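Local structure of trehalose-6-phosphate phosphatase-related protein (Thermoplasma acidophilum, 1U02) at residues T45-P49 against E50-R54; E135-A138 against R139-G142. The protein removes the phosphate from trehalose 6-phosphate to give free trehalose, as a magnesium-dependent phosphatase of the HAD superfamily. All coordinates share one frame; numbering follows the deposited sequence.

Interaction 1 of 2, residues T45-P49 against E50-R54; sequences TGRSP and EEISR
Ser48 and Glu51 form a capping box at the start of helix 49-55, where the loop leaving strand 40-44 of the HAD core sheet turns into the helix. One half is the bond from Glu51 N to Ser48 OG, 3.2 Å; the other runs from Ser48 N to Glu51 OE1, 2.9 Å and nearly straight at 171°, meeting the oxygen on its anti side. The Glu51 carboxylate comes back over the N-cap because CG lies beside its own backbone N (chi1 -78°) and the chain then runs extended.

Arg47 crosses this side chain at about a right angle. Its NH1 lies 3.1 Å from Glu51 OE2 in a salt bridge that is edge-on for the guanidinium but reaches the oxygen from above the carboxylate plane, the two planes standing 69° apart. The two carboxylate oxygens are thus shared out, OE1 to Ser48 N and a salt bridge with Lys111, OE2 to the guanidinium. Arg47 NE pairs with Asp9, a magnesium ligand, and NH2 binds the carbonyl of Pro19, an arrangement consistent with Glu51 as a second-shell residue that helps to set the arginine beside the metal site.

Apart from these polar contacts, Thr45 and Ile52 reach toward each other tip to tip, CG2 to CG1 at 3.6 Å, while Thr45 OG1 closes an ST turn by accepting from Arg47 N at 2.8 Å. At the first residue of the helix, Pro49 O is gripped twice by Ser53, one turn on, through N at 2.9 Å and through OG at 2.7 Å, the two donors arriving from opposite faces of the carbonyl plane.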
loop_
_atom_site.group_PDB
_atom_site.type_symbol
_atom_site.label_atom_id
_atom_site.label_comp_id
_atom_site.label_asym_id
_atom_site.label_seq_id
_atom_site.Cartn_x
_atom_site.Cartn_y
_atom_site.Cartn_z
ATOM N N THR A 45 1.745 -1.785 -2.349
ATOM C CA THR A 45 1.225 -1.089 -1.186
ATOM C C THR A 45 1.846 0.285 -0.961
ATOM O O THR A 45 2.815 0.662 -1.622
ATOM C CB THR A 45 1.514 -1.968 0.045
ATOM O OG1 THR A 45 1.132 -1.299 1.251
ATOM C CG2 THR A 45 3.011 -2.292 0.094
ATOM N N GLY A 46 1.279 1.024 -0.014
ATOM C CA GLY A 46 1.815 2.327 0.332
ATOM C C GLY A 46 2.750 2.118 1.515
ATOM O O GLY A 46 3.468 3.028 1.936
ATOM N N ARG A 47 2.726 0.902 2.058
ATOM C CA ARG A 47 3.575 0.528 3.188
ATOM C C ARG A 47 5.024 0.466 2.715
ATOM O O ARG A 47 5.291 0.462 1.517
ATOM C CB ARG A 47 3.193 -0.857 3.715
ATOM C CG ARG A 47 1.774 -0.998 4.232
ATOM C CD ARG A 47 1.656 -0.608 5.697
ATOM N NE ARG A 47 0.379 -1.057 6.239
ATOM C CZ ARG A 47 0.076 -1.094 7.531
ATOM N NH1 ARG A 47 0.962 -0.705 8.437
ATOM N NH2 ARG A 47 -1.120 -1.529 7.911
ATOM N N SER A 48 5.949 0.407 3.669
ATOM C CA SER A 48 7.372 0.318 3.369
ATOM C C SER A 48 7.760 -1.153 3.218
ATOM O O SER A 48 7.005 -2.049 3.593
ATOM C CB SER A 48 8.187 0.910 4.518
ATOM O OG SER A 48 7.954 0.168 5.711
ATOM N N PRO A 49 8.954 -1.417 2.666
ATOM C CA PRO A 49 9.417 -2.796 2.490
ATOM C C PRO A 49 9.650 -3.426 3.863
ATOM O O PRO A 49 9.451 -4.625 4.049
ATOM C CB PRO A 49 10.728 -2.641 1.718
ATOM C CG PRO A 49 10.608 -1.312 1.055
ATOM C CD PRO A 49 9.903 -0.460 2.072
ATOM N N GLU A 50 10.079 -2.613 4.824
ATOM C CA GLU A 50 10.327 -3.126 6.165
ATOM C C GLU A 50 9.013 -3.621 6.773
ATOM O O GLU A 50 8.995 -4.630 7.475
ATOM C CB GLU A 50 10.945 -2.047 7.070
ATOM C CG GLU A 50 12.352 -1.605 6.687
ATOM C CD GLU A 50 12.400 -0.875 5.356
ATOM O OE1 GLU A 50 11.595 0.059 5.164
ATOM O OE2 GLU A 50 13.245 -1.230 4.505
ATOM N N GLU A 51 7.918 -2.910 6.508
ATOM C CA GLU A 51 6.613 -3.308 7.035
ATOM C C GLU A 51 6.096 -4.595 6.399
ATOM O O GLU A 51 5.752 -5.546 7.098
ATOM C CB GLU A 51 5.578 -2.196 6.825
ATOM C CG GLU A 51 5.694 -1.051 7.811
ATOM C CD GLU A 51 4.754 0.096 7.483
ATOM O OE1 GLU A 51 4.940 0.720 6.419
ATOM O OE2 GLU A 51 3.830 0.371 8.285
ATOM N N ILE A 52 6.037 -4.633 5.074
ATOM C CA ILE A 52 5.531 -5.824 4.409
ATOM C C ILE A 52 6.408 -7.033 4.709
ATOM O O ILE A 52 5.897 -8.141 4.881
ATOM C CB ILE A 52 5.442 -5.624 2.885
ATOM C CG1 ILE A 52 4.527 -4.439 2.578
ATOM C CG2 ILE A 52 4.863 -6.881 2.224
ATOM C CD1 ILE A 52 3.086 -4.643 3.045
ATOM N N SER A 53 7.722 -6.813 4.783
ATOM C CA SER A 53 8.668 -7.889 5.062
ATOM C C SER A 53 8.399 -8.561 6.405
ATOM O O SER A 53 8.557 -9.774 6.532
ATOM C CB SER A 53 10.109 -7.369 5.008
ATOM O OG SER A 53 10.469 -7.046 3.670
ATOM N N ARG A 54 7.997 -7.791 7.413
ATOM C CA ARG A 54 7.696 -8.420 8.690
ATOM C C ARG A 54 6.234 -8.874 8.748
ATOM O O ARG A 54 5.930 -9.889 9.377
ATOM C CB ARG A 54 8.033 -7.500 9.873
ATOM C CG ARG A 54 7.299 -6.182 9.960
ATOM C CD ARG A 54 7.773 -5.432 11.215
ATOM N NE ARG A 54 7.061 -4.175 11.434
ATOM C CZ ARG A 54 7.501 -2.983 11.044
ATOM N NH1 ARG A 54 8.660 -2.871 10.410
ATOM N NH2 ARG A 54 6.780 -1.898 11.293
#

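Interaction 2 of 2, residues E135-A138 against R139-G142; sequences EEIA and RIFG
Phe141 and Ile137 lie side by side on the last turn of helix 127-141, with Ile137 CG2 3.7 Å from Phe141 CD2. The ring turns its edge to the backbone: Ile137 O sits in the ring plane, 3.2 Å from CD2, while the same oxygen accepts from Phe141 N at 3.0 Å. On another side of the helix, Arg139 runs alongside Glu135 and lays one guanidinium face over Glu135 O, with NH2 3.4 Å from Glu135 CB. The ion pair between Arg139 NH2 and Glu135 OE1 is long, at 3.9 Å, and the stronger polar partner of this carboxylate is Tyr147, bonded to OE2. Ile140 lies alongside Glu136 with its chain extended (chi2 170°), CD1 3.9 Å from Glu136 CG.

Gly142, with phi 69°, ends the helix as the C-prime residue of a Schellman motif, in which the next residue's N reaches Ala138 O and Gly142 N makes a weak bond to Arg139 O.

Phe141 packs on Val88, Arg91, Ile92 and Asp95 of helix 86-96. With the ring cut back to an alanine, Ile137 CG2 loses its aromatic neighbour and a gap is likely to open toward that helix. Ile137 and Ala138 rest instead on Leu154 of strand 151-155.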
loop_
_atom_site.group_PDB
_atom_site.type_symbol
_atom_site.label_atom_id
_atom_site.label_comp_id
_atom_site.label_asym_id
_atom_site.label_seq_id
_atom_site.Cartn_x
_atom_site.Cartn_y
_atom_site.Cartn_z
ATOM N N GLU A 135 0.549 20.434 5.928
ATOM C CA GLU A 135 0.728 21.013 4.603
ATOM C C GLU A 135 1.898 21.995 4.593
ATOM O O GLU A 135 2.605 22.110 3.595
ATOM C CB GLU A 135 -0.569 21.696 4.164
ATOM C CG GLU A 135 -1.747 20.729 4.196
ATOM C CD GLU A 135 -3.075 21.376 3.866
ATOM O OE1 GLU A 135 -3.322 22.507 4.333
ATOM O OE2 GLU A 135 -3.880 20.737 3.150
ATOM N N GLU A 136 2.110 22.686 5.709
ATOM C CA GLU A 136 3.213 23.638 5.815
ATOM C C GLU A 136 4.537 22.877 5.767
ATOM O O GLU A 136 5.482 23.283 5.084
ATOM C CB GLU A 136 3.102 24.432 7.121
ATOM C CG GLU A 136 4.234 25.417 7.364
ATOM C CD GLU A 136 3.998 26.278 8.596
ATOM O OE1 GLU A 136 3.818 25.712 9.699
ATOM O OE2 GLU A 136 3.990 27.523 8.462
ATOM N N ILE A 137 4.603 21.767 6.495
ATOM C CA ILE A 137 5.806 20.951 6.499
ATOM C C ILE A 137 6.066 20.428 5.086
ATOM O O ILE A 137 7.205 20.386 4.626
ATOM C CB ILE A 137 5.664 19.759 7.475
ATOM C CG1 ILE A 137 5.756 20.264 8.915
ATOM C CG2 ILE A 137 6.758 18.734 7.224
ATOM C CD1 ILE A 137 7.123 20.843 9.270
ATOM N N ALA A 138 4.997 20.040 4.399
ATOM C CA ALA A 138 5.108 19.525 3.043
ATOM C C ALA A 138 5.718 20.563 2.103
ATOM O O ALA A 138 6.572 20.239 1.273
ATOM C CB ALA A 138 3.737 19.103 2.533
ATOM N N ARG A 139 5.282 21.812 2.235
ATOM C CA ARG A 139 5.808 22.870 1.375
ATOM C C ARG A 139 7.261 23.156 1.731
ATOM O O ARG A 139 8.098 23.351 0.853
ATOM C CB ARG A 139 4.971 24.148 1.516
ATOM C CG ARG A 139 3.483 23.916 1.294
ATOM C CD ARG A 139 2.699 25.212 1.171
ATOM N NE ARG A 139 1.261 24.964 1.243
ATOM C CZ ARG A 139 0.574 24.863 2.378
ATOM N NH1 ARG A 139 1.191 24.996 3.545
ATOM N NH2 ARG A 139 -0.728 24.612 2.347
ATOM N N ILE A 140 7.561 23.172 3.024
ATOM C CA ILE A 140 8.922 23.439 3.469
ATOM C C ILE A 140 9.925 22.421 2.925
ATOM O O ILE A 140 10.976 22.794 2.403
ATOM C CB ILE A 140 8.999 23.442 5.007
ATOM C CG1 ILE A 140 8.160 24.596 5.560
ATOM C CG2 ILE A 140 10.448 23.558 5.459
ATOM C CD1 ILE A 140 7.976 24.557 7.068
ATOM N N PHE A 141 9.589 21.139 3.035
ATOM C CA PHE A 141 10.476 20.075 2.582
ATOM C C PHE A 141 10.303 19.647 1.136
ATOM O O PHE A 141 11.060 18.810 0.640
ATOM C CB PHE A 141 10.315 18.867 3.494
ATOM C CG PHE A 141 10.869 19.081 4.868
ATOM C CD1 PHE A 141 12.206 18.809 5.141
ATOM C CD2 PHE A 141 10.064 19.588 5.883
ATOM C CE1 PHE A 141 12.737 19.035 6.412
ATOM C CE2 PHE A 141 10.579 19.820 7.155
ATOM C CZ PHE A 141 11.918 19.544 7.420
ATOM N N GLY A 142 9.312 20.212 0.458
ATOM C CA GLY A 142 9.091 19.858 -0.930
ATOM C C GLY A 142 8.592 18.440 -1.134
ATOM O O GLY A 142 8.992 17.763 -2.083
#

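Interaction 1 is buried, its centre about 8 Å from that of the chain, whereas interaction 2 is a surface contact about 23 Å out. Their own centres stand about 24 Å apart and their nearest atoms about 16 Å, without touching. The two share no element: residues 45-54 belong with the mixed sheet that carries the metal site, and residues 135-142 with a helix lying on the separate antiparallel sheet. They also treat opposite helix ends, a side-chain capping box starting one helix and a glycine-based backbone motif finishing the other. The charges differ as well: buried Arg47 is paired with a magnesium ligand, whereas exposed Arg139 has only a long ion pair with Glu135 within its contact.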